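Local coordinates for LPS-assembly lipoprotein (Caulobacter crescentus, PDB 4KWY) that is a putative LptE-family lipoprotein, probably acting in the assembly of lipopolysaccharide at the outer membrane, at residues A[8-13]-A[32-37]; A[42-47]-A[76-81]; A[67-72]-A[93-98]. One frame throughout, in Å; residues are numbered along the deposited sequence.

Interaction 1: residues A[8-13]-A[32-37]; sequences SGLSSI and DALAHR
His36 ND1 donates to the carbonyl oxygen of Ser11 over 2.6 Å; that oxygen lies almost in the plane of the imidazole, and the N-H...O angle is 159°. Over one face of the ring, toward its rim, sits Ile13 C. CG of His36 is anti to its backbone N (chi1 179°), and CB and CG both lie against the carbonyl oxygens of Ser11 and Ile13. An alanine here would probably leave the Ser11 carbonyl without its imidazole donor and open a gap where the ring face lies against Ile13 C. The contact joins two helix ends: helix 5-10 runs out into a type I turn from Leu10 to Ile13 that leads into strand 13-17, while just after helix 21-34 Ala35 leaves helical geometry with a positive phi of 65°, and the chain changes direction. On the apolar side of the contact, Leu34 CD2 meets CD2 of Leu10 at 3.5 Å, the two side chains crossing at about a right angle, and Leu34 CD1 reaches CG2 of Ile13 at 4.0 Å. Farther out, Ser11 OG is hydrogen-bonded to Glu7 O, and Leu10 and Ile13 rest on Leu130 of helix 104-135.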
loop_
_atom_site.group_PDB
_atom_site.type_symbol
_atom_site.label_atom_id
_atom_site.label_comp_id
_atom_site.label_asym_id
_atom_site.label_seq_id
_atom_site.Cartn_x
_atom_site.Cartn_y
_atom_site.Cartn_z
ATOM N N SER A 8 2.425 17.400 -7.748
ATOM C CA SER A 8 1.075 17.960 -7.927
ATOM C C SER A 8 0.151 16.893 -8.553
ATOM O O SER A 8 -1.048 16.858 -8.261
ATOM C CB SER A 8 1.133 19.207 -8.809
ATOM O OG SER A 8 -0.135 19.611 -9.301
ATOM N N GLY A 9 0.733 16.059 -9.416
ATOM C CA GLY A 9 0.061 14.958 -10.087
ATOM C C GLY A 9 -0.188 13.808 -9.133
ATOM O O GLY A 9 -1.266 13.208 -9.150
ATOM N N LEU A 10 0.805 13.504 -8.280
ATOM C CA LEU A 10 0.701 12.424 -7.302
ATOM C C LEU A 10 -0.391 12.723 -6.281
ATOM O O LEU A 10 -1.173 11.829 -5.950
ATOM C CB LEU A 10 2.039 12.156 -6.585
ATOM C CG LEU A 10 3.118 11.418 -7.367
ATOM C CD1 LEU A 10 4.465 11.625 -6.728
ATOM C CD2 LEU A 10 2.805 9.937 -7.516
ATOM N N SER A 11 -0.488 13.986 -5.826
ATOM C CA SER A 11 -1.502 14.363 -4.852
ATOM C C SER A 11 -2.886 14.460 -5.505
ATOM O O SER A 11 -3.871 14.560 -4.772
ATOM C CB SER A 11 -1.124 15.648 -4.117
ATOM O OG SER A 11 -0.872 16.736 -4.990
ATOM N N SER A 12 -2.977 14.365 -6.870
ATOM C CA SER A 12 -4.269 14.349 -7.586
ATOM C C SER A 12 -4.851 12.914 -7.629
ATOM O O SER A 12 -5.989 12.729 -8.056
ATOM C CB SER A 12 -4.138 14.924 -8.996
ATOM O OG SER A 12 -3.489 14.028 -9.885
ATOM N N ILE A 13 -4.074 11.908 -7.163
ATOM C CA ILE A 13 -4.480 10.496 -7.140
ATOM C C ILE A 13 -5.256 10.176 -5.842
ATOM O O ILE A 13 -4.721 10.265 -4.729
ATOM C CB ILE A 13 -3.286 9.524 -7.338
ATOM C CG1 ILE A 13 -2.554 9.759 -8.674
ATOM C CG2 ILE A 13 -3.743 8.086 -7.228
ATOM C CD1 ILE A 13 -1.170 9.028 -8.807
ATOM N N ASP A 32 -0.636 9.419 2.529
ATOM C CA ASP A 32 0.513 10.094 3.137
ATOM C C ASP A 32 1.643 10.293 2.117
ATOM O O ASP A 32 2.091 11.424 1.921
ATOM C CB ASP A 32 1.019 9.277 4.337
ATOM C CG ASP A 32 0.458 9.681 5.687
ATOM O OD1 ASP A 32 -0.713 10.139 5.739
ATOM O OD2 ASP A 32 1.167 9.492 6.701
ATOM N N ALA A 33 2.093 9.201 1.476
ATOM C CA ALA A 33 3.146 9.189 0.460
ATOM C C ALA A 33 2.773 10.038 -0.788
ATOM O O ALA A 33 3.625 10.749 -1.319
ATOM C CB ALA A 33 3.448 7.752 0.053
ATOM N N LEU A 34 1.508 9.973 -1.232
ATOM C CA LEU A 34 1.017 10.725 -2.391
ATOM C C LEU A 34 0.650 12.175 -2.029
ATOM O O LEU A 34 0.598 13.010 -2.928
ATOM C CB LEU A 34 -0.198 10.028 -3.052
ATOM C CG LEU A 34 0.017 8.613 -3.641
ATOM C CD1 LEU A 34 -1.292 8.002 -4.089
ATOM C CD2 LEU A 34 1.015 8.610 -4.778
ATOM N N ALA A 35 0.424 12.476 -0.724
ATOM C CA ALA A 35 0.034 13.800 -0.183
ATOM C C ALA A 35 -1.371 14.239 -0.673
ATOM O O ALA A 35 -1.658 15.444 -0.768
ATOM C CB ALA A 35 1.078 14.867 -0.516
ATOM N N HIS A 36 -2.255 13.253 -0.938
ATOM C CA HIS A 36 -3.617 13.531 -1.360
ATOM C C HIS A 36 -4.453 13.924 -0.140
ATOM O O HIS A 36 -4.696 13.102 0.747
ATOM C CB HIS A 36 -4.263 12.363 -2.138
ATOM C CG HIS A 36 -5.691 12.648 -2.545
ATOM N ND1 HIS A 36 -5.990 13.573 -3.537
ATOM C CD2 HIS A 36 -6.852 12.175 -2.032
ATOM C CE1 HIS A 36 -7.311 13.614 -3.609
ATOM N NE2 HIS A 36 -7.875 12.798 -2.720
ATOM N N ARG A 37 -4.863 15.197 -0.095
ATOM C CA ARG A 37 -5.690 15.727 0.982
ATOM C C ARG A 37 -7.145 15.326 0.701
ATOM O O ARG A 37 -7.602 15.456 -0.438
ATOM C CB ARG A 37 -5.505 17.254 1.090
ATOM C CG ARG A 37 -6.028 17.861 2.393
ATOM C CD ARG A 37 -6.068 19.389 2.379
ATOM N NE ARG A 37 -6.723 19.933 1.185
ATOM C CZ ARG A 37 -8.037 20.046 1.028
ATOM N NH1 ARG A 37 -8.865 19.658 1.991
ATOM N NH2 ARG A 37 -8.536 20.542 -0.097
#

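Interaction 2: residues A[42-47]-A[76-81]; sequences AAYKLY and WRLLDA
Ala43 O is gripped twice: Ala81 N donates to it over 3.1 Å from above the carbonyl plane, and a water donates to Ala43 O over 2.9 Å. The same water bonds Asp80 OD1, a carboxylate oxygen able to accept Lys82 N as well where the strand gives way to the turn. This is one end of the antiparallel pairing of strands 44-50 and 67-80, in a mixed sheet where parallel strand 13-17 is the other neighbour of 44-50. Inward, Lys45 and Leu79 exchange two backbone bonds, as do Tyr47 and Arg77. Leu46 and Leu78 point to the face packed against helix 104-135, and branched aliphatic chains fit there: Leu78 CD1 touches both Tyr44 CB at 3.7 Å and Leu46 CB, while Leu78 CD2 lies over one face of the Tyr44 ring. The hydroxyl of Tyr44 is held by Lys137, and its ring meets that of Trp133 with planes at about 80°. On the other face Leu79 CD1 packs on Tyr47 CE1 at 3.6 Å, and Lys45, bent at chi2, forms a salt bridge through NZ with Glu14 OE2. Trp76 CG stands between its backbone N and carbonyl carbon (chi1 51°), and the indole CE3 meets Leu46 CD1 at 3.6 Å.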
loop_
_atom_site.group_PDB
_atom_site.type_symbol
_atom_site.label_atom_id
_atom_site.label_comp_id
_atom_site.label_asym_id
_atom_site.label_seq_id
_atom_site.Cartn_x
_atom_site.Cartn_y
_atom_site.Cartn_z
ATOM N N ALA A 42 -9.803 15.034 -7.653
ATOM C CA ALA A 42 -9.081 13.840 -8.080
ATOM C C ALA A 42 -9.028 13.757 -9.597
ATOM O O ALA A 42 -10.036 13.964 -10.252
ATOM C CB ALA A 42 -9.747 12.594 -7.505
ATOM N N ALA A 43 -7.842 13.484 -10.146
ATOM C CA ALA A 43 -7.609 13.284 -11.573
ATOM C C ALA A 43 -7.550 11.792 -11.866
ATOM O O ALA A 43 -7.881 11.363 -12.965
ATOM C CB ALA A 43 -6.312 13.951 -11.980
ATOM N N TYR A 44 -7.120 11.008 -10.874
ATOM C CA TYR A 44 -7.007 9.562 -10.981
ATOM C C TYR A 44 -7.609 8.866 -9.798
ATOM O O TYR A 44 -7.560 9.383 -8.673
ATOM C CB TYR A 44 -5.530 9.111 -11.084
ATOM C CG TYR A 44 -4.778 9.691 -12.254
ATOM C CD1 TYR A 44 -4.942 9.178 -13.539
ATOM C CD2 TYR A 44 -3.901 10.759 -12.081
ATOM C CE1 TYR A 44 -4.264 9.723 -14.629
ATOM C CE2 TYR A 44 -3.213 11.310 -13.161
ATOM C CZ TYR A 44 -3.397 10.788 -14.432
ATOM O OH TYR A 44 -2.744 11.351 -15.501
ATOM N N LYS A 45 -8.118 7.640 -10.040
ATOM C CA LYS A 45 -8.630 6.758 -8.995
ATOM C C LYS A 45 -7.717 5.557 -8.928
ATOM O O LYS A 45 -7.538 4.860 -9.923
ATOM C CB LYS A 45 -10.093 6.360 -9.219
ATOM C CG LYS A 45 -11.073 7.526 -9.108
ATOM C CD LYS A 45 -11.512 7.800 -7.669
ATOM C CE LYS A 45 -12.492 8.947 -7.598
ATOM N NZ LYS A 45 -13.630 8.653 -6.684
ATOM N N LEU A 46 -7.048 5.373 -7.796
ATOM C CA LEU A 46 -6.171 4.230 -7.628
ATOM C C LEU A 46 -6.908 3.168 -6.825
ATOM O O LEU A 46 -7.150 3.361 -5.634
ATOM C CB LEU A 46 -4.822 4.622 -6.971
ATOM C CG LEU A 46 -3.858 3.467 -6.677
ATOM C CD1 LEU A 46 -3.422 2.777 -7.941
ATOM C CD2 LEU A 46 -2.654 3.949 -5.899
ATOM N N TYR A 47 -7.232 2.035 -7.480
ATOM C CA TYR A 47 -7.934 0.900 -6.868
ATOM C C TYR A 47 -6.974 -0.130 -6.361
ATOM O O TYR A 47 -6.214 -0.687 -7.151
ATOM C CB TYR A 47 -8.873 0.253 -7.873
ATOM C CG TYR A 47 -10.198 0.929 -7.895
ATOM C CD1 TYR A 47 -10.439 1.996 -8.753
ATOM C CD2 TYR A 47 -11.244 0.480 -7.094
ATOM C CE1 TYR A 47 -11.702 2.574 -8.843
ATOM C CE2 TYR A 47 -12.497 1.074 -7.146
ATOM C CZ TYR A 47 -12.721 2.128 -8.017
ATOM O OH TYR A 47 -13.959 2.723 -8.036
ATOM N N TRP A 76 -3.144 -3.650 -8.348
ATOM C CA TRP A 76 -3.739 -2.323 -8.371
ATOM C C TRP A 76 -3.904 -1.772 -9.800
ATOM O O TRP A 76 -3.110 -2.082 -10.688
ATOM C CB TRP A 76 -2.938 -1.360 -7.479
ATOM C CG TRP A 76 -1.470 -1.341 -7.739
ATOM C CD1 TRP A 76 -0.510 -2.106 -7.135
ATOM C CD2 TRP A 76 -0.786 -0.486 -8.658
ATOM N NE1 TRP A 76 0.735 -1.776 -7.621
ATOM C CE2 TRP A 76 0.597 -0.784 -8.559
ATOM C CE3 TRP A 76 -1.212 0.503 -9.568
ATOM C CZ2 TRP A 76 1.560 -0.129 -9.332
ATOM C CZ3 TRP A 76 -0.254 1.187 -10.301
ATOM C CH2 TRP A 76 1.115 0.859 -10.194
ATOM N N ARG A 77 -4.949 -0.939 -9.988
ATOM C CA ARG A 77 -5.332 -0.264 -11.245
ATOM C C ARG A 77 -5.422 1.233 -11.048
ATOM O O ARG A 77 -6.062 1.680 -10.094
ATOM C CB ARG A 77 -6.709 -0.753 -11.736
ATOM C CG ARG A 77 -6.772 -2.195 -12.060
ATOM C CD ARG A 77 -8.144 -2.605 -12.511
ATOM N NE ARG A 77 -8.378 -3.985 -12.073
ATOM C CZ ARG A 77 -8.150 -5.064 -12.817
ATOM N NH1 ARG A 77 -7.767 -4.941 -14.082
ATOM N NH2 ARG A 77 -8.358 -6.277 -12.317
ATOM N N LEU A 78 -4.873 2.010 -11.987
ATOM C CA LEU A 78 -4.966 3.469 -11.952
ATOM C C LEU A 78 -5.951 3.889 -13.016
ATOM O O LEU A 78 -5.773 3.545 -14.187
ATOM C CB LEU A 78 -3.591 4.143 -12.139
ATOM C CG LEU A 78 -3.560 5.675 -11.921
ATOM C CD1 LEU A 78 -3.651 6.031 -10.421
ATOM C CD2 LEU A 78 -2.323 6.275 -12.504
ATOM N N LEU A 79 -7.034 4.555 -12.613
ATOM C CA LEU A 79 -8.028 4.960 -13.602
ATOM C C LEU A 79 -8.083 6.457 -13.792
ATOM O O LEU A 79 -7.749 7.226 -12.885
ATOM C CB LEU A 79 -9.455 4.472 -13.250
ATOM C CG LEU A 79 -9.657 3.082 -12.681
ATOM C CD1 LEU A 79 -11.086 2.863 -12.403
ATOM C CD2 LEU A 79 -9.141 1.997 -13.615
ATOM N N ASP A 80 -8.567 6.863 -14.954
ATOM C CA ASP A 80 -8.899 8.254 -15.199
ATOM C C ASP A 80 -10.212 8.480 -14.412
ATOM O O ASP A 80 -11.198 7.768 -14.656
ATOM C CB ASP A 80 -9.040 8.534 -16.705
ATOM C CG ASP A 80 -9.213 10.005 -17.063
ATOM O OD1 ASP A 80 -10.120 10.657 -16.496
ATOM O OD2 ASP A 80 -8.471 10.492 -17.941
ATOM N N ALA A 81 -10.214 9.425 -13.444
ATOM C CA ALA A 81 -11.363 9.707 -12.578
ATOM C C ALA A 81 -12.570 10.232 -13.330
ATOM O O ALA A 81 -13.670 10.222 -12.776
ATOM C CB ALA A 81 -10.976 10.690 -11.489
HETATM O O HOH W 1 -9.115 13.180 -14.862
#

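Interaction 3: residues A[67-72]-A[93-98]; sequences RFELRM and DVSVTY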
loop_
_atom_site.group_PDB
_atom_site.type_symbol
_atom_site.label_atom_id
_atom_site.label_comp_id
_atom_site.label_asym_id
_atom_site.label_seq_id
_atom_site.Cartn_x
_atom_site.Cartn_y
_atom_site.Cartn_z
ATOM N N ARG A 67 9.141 -15.950 15.603
ATOM C CA ARG A 67 9.416 -15.105 14.430
ATOM C C ARG A 67 8.389 -15.449 13.354
ATOM O O ARG A 67 8.156 -16.623 13.071
ATOM C CB ARG A 67 10.859 -15.179 13.873
ATOM C CG ARG A 67 11.013 -14.304 12.585
ATOM C CD ARG A 67 12.421 -14.087 12.053
ATOM N NE ARG A 67 13.246 -13.384 13.037
ATOM C CZ ARG A 67 14.548 -13.580 13.195
ATOM N NH1 ARG A 67 15.202 -14.412 12.396
ATOM N NH2 ARG A 67 15.207 -12.947 14.153
ATOM N N PHE A 68 7.772 -14.439 12.765
ATOM C CA PHE A 68 6.736 -14.654 11.769
ATOM C C PHE A 68 7.025 -13.914 10.497
ATOM O O PHE A 68 7.671 -12.873 10.547
ATOM C CB PHE A 68 5.391 -14.180 12.332
ATOM C CG PHE A 68 4.779 -15.112 13.342
ATOM C CD1 PHE A 68 5.193 -15.097 14.674
ATOM C CD2 PHE A 68 3.793 -16.013 12.967
ATOM C CE1 PHE A 68 4.648 -15.989 15.600
ATOM C CE2 PHE A 68 3.266 -16.919 13.888
ATOM C CZ PHE A 68 3.679 -16.885 15.199
ATOM N N GLU A 69 6.549 -14.451 9.348
ATOM C CA GLU A 69 6.658 -13.784 8.052
ATOM C C GLU A 69 5.271 -13.426 7.581
ATOM O O GLU A 69 4.360 -14.241 7.611
ATOM C CB GLU A 69 7.411 -14.577 6.985
ATOM C CG GLU A 69 7.716 -13.710 5.763
ATOM C CD GLU A 69 8.520 -14.339 4.641
ATOM O OE1 GLU A 69 7.945 -15.160 3.889
ATOM O OE2 GLU A 69 9.700 -13.956 4.466
ATOM N N LEU A 70 5.111 -12.181 7.181
ATOM C CA LEU A 70 3.859 -11.640 6.730
ATOM C C LEU A 70 4.028 -11.137 5.304
ATOM O O LEU A 70 5.027 -10.496 4.976
ATOM C CB LEU A 70 3.520 -10.532 7.698
ATOM C CG LEU A 70 2.195 -9.857 7.557
ATOM C CD1 LEU A 70 1.135 -10.582 8.358
ATOM C CD2 LEU A 70 2.330 -8.498 8.099
ATOM N N ARG A 71 3.073 -11.481 4.445
ATOM C CA ARG A 71 3.135 -11.131 3.038
ATOM C C ARG A 71 1.979 -10.250 2.611
ATOM O O ARG A 71 0.820 -10.533 2.903
ATOM C CB ARG A 71 3.174 -12.392 2.184
ATOM C CG ARG A 71 3.568 -12.107 0.755
ATOM C CD ARG A 71 3.994 -13.364 0.072
ATOM N NE ARG A 71 3.893 -13.226 -1.378
ATOM C CZ ARG A 71 3.326 -14.119 -2.178
ATOM N NH1 ARG A 71 2.789 -15.224 -1.675
ATOM N NH2 ARG A 71 3.291 -13.915 -3.488
HETATM N N MSE A 72 2.318 -9.148 1.954
HETATM C CA MSE A 72 1.312 -8.257 1.419
HETATM C C MSE A 72 1.393 -8.331 -0.103
HETATM O O MSE A 72 2.383 -7.899 -0.701
HETATM C CB MSE A 72 1.443 -6.820 1.925
HETATM C CG MSE A 72 0.328 -5.937 1.348
HETATM SE SE MSE A 72 0.386 -4.163 1.977
HETATM C CE MSE A 72 -1.329 -4.135 2.706
ATOM N N ASP A 93 4.324 -7.017 -4.314
ATOM C CA ASP A 93 4.449 -8.089 -3.334
ATOM C C ASP A 93 5.518 -7.707 -2.349
ATOM O O ASP A 93 6.671 -7.554 -2.732
ATOM C CB ASP A 93 4.800 -9.419 -4.014
ATOM C CG ASP A 93 3.679 -10.433 -3.994
ATOM O OD1 ASP A 93 3.469 -11.061 -2.936
ATOM O OD2 ASP A 93 3.068 -10.656 -5.062
ATOM N N VAL A 94 5.136 -7.518 -1.086
ATOM C CA VAL A 94 6.059 -7.127 -0.023
ATOM C C VAL A 94 6.038 -8.184 1.101
ATOM O O VAL A 94 4.960 -8.660 1.478
ATOM C CB VAL A 94 5.690 -5.712 0.507
ATOM C CG1 VAL A 94 6.505 -5.362 1.753
ATOM C CG2 VAL A 94 5.906 -4.655 -0.569
ATOM N N SER A 95 7.211 -8.496 1.662
ATOM C CA SER A 95 7.338 -9.419 2.800
ATOM C C SER A 95 8.065 -8.768 3.942
ATOM O O SER A 95 9.039 -8.072 3.720
ATOM C CB SER A 95 8.076 -10.691 2.404
ATOM O OG SER A 95 7.143 -11.543 1.769
ATOM N N VAL A 96 7.567 -8.977 5.164
ATOM C CA VAL A 96 8.174 -8.508 6.401
ATOM C C VAL A 96 8.198 -9.666 7.403
ATOM O O VAL A 96 7.439 -10.642 7.275
ATOM C CB VAL A 96 7.483 -7.254 7.013
ATOM C CG1 VAL A 96 7.532 -6.073 6.073
ATOM C CG2 VAL A 96 6.051 -7.541 7.453
ATOM N N THR A 97 9.082 -9.552 8.393
ATOM C CA THR A 97 9.153 -10.446 9.525
ATOM C C THR A 97 8.888 -9.611 10.777
ATOM O O THR A 97 9.079 -8.387 10.772
ATOM C CB THR A 97 10.466 -11.230 9.611
ATOM O OG1 THR A 97 11.545 -10.338 9.829
ATOM C CG2 THR A 97 10.707 -12.159 8.412
ATOM N N TYR A 98 8.380 -10.261 11.824
ATOM C CA TYR A 98 8.187 -9.652 13.135
ATOM C C TYR A 98 8.499 -10.685 14.138
ATOM O O TYR A 98 8.289 -11.885 13.901
ATOM C CB TYR A 98 6.807 -9.003 13.364
ATOM C CG TYR A 98 5.612 -9.922 13.254
ATOM C CD1 TYR A 98 5.120 -10.595 14.371
ATOM C CD2 TYR A 98 4.926 -10.063 12.047
ATOM C CE1 TYR A 98 3.986 -11.406 14.285
ATOM C CE2 TYR A 98 3.803 -10.890 11.945
ATOM C CZ TYR A 98 3.326 -11.542 13.069
ATOM O OH TYR A 98 2.243 -12.375 12.980
#
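Strands 67-72 and 93-98 run antiparallel, their directions 159° apart, and the hydrogen-bonded pairs Phe68 with Tyr98, Leu70 with Val96 and Met72 with Val94 each close a ring of two backbone bonds, the shortest being Met72 N to Val94 O at 2.7 Å. These are the two arms of a long beta hairpin. The three pairs share the face turned to helix 104-135, where apolar and aromatic residues belong. Tyr98 has its CG between the backbone N and the carbonyl carbon (chi1 60°), and its ring turns one face to Phe68 CB: that carbon sits toward the rim, 3.7 Å from the centroid of the Tyr98 ring, in a CH-pi contact, and Phe68 CB comes within 3.4 Å of Tyr98 CZ. The two aromatic planes are almost parallel, at 10°, but slid apart so far that the rings scarcely overlap. Next along, Leu70 and Val96 lie side by side and point the same way, with Leu70 CD2 at 3.9 Å from Val96 CG2. Leu70 also touches Gln115 and the selenomethionine Met72 touches Ala122, both on the helix.

The opposite face carries polar residues. There Arg71, extended from CG to NE, reaches diagonally to Asp93, which is not its direct pair. Arg71 NE meets Asp93 OD1 at 2.7 Å on the syn side, tilted out of the carboxylate plane, and a weak bond from Arg71 NH2 reaches the same oxygen. That oxygen also bonds Ser73 OG, while Asp93 OD2 forms a salt bridge with Arg91. With two arginines and a hydroxyl around it, the carboxylate of Asp93 is likely to stay ionised, and its charge would partly offset the repulsion between Arg71 and the nearby Arg54.

Overall arrangement
Interactions 1 and 2 sit together at one end of the elongated chain, their centres about 12 Å apart, and touch through Ile13, whose CG2 packs on Leu46 and Leu78, and through a probable hydrogen bond from Ala43 to Ser12. Interaction 3 lies on the other side of the chain's centre, about 27 Å from each, centre to centre. Along the sequence interaction 1 closes first, then 2 and 3 interleave, because both use strand 67-80: its C-terminal part lies between strands 44-50 and 86-99, and its start pairs with the end of 86-99 in interaction 3. That long strand thus ties the two ends into one sheet, and helix 104-135 packs against all three sites, consistent with a single LptE-like alpha/beta unit.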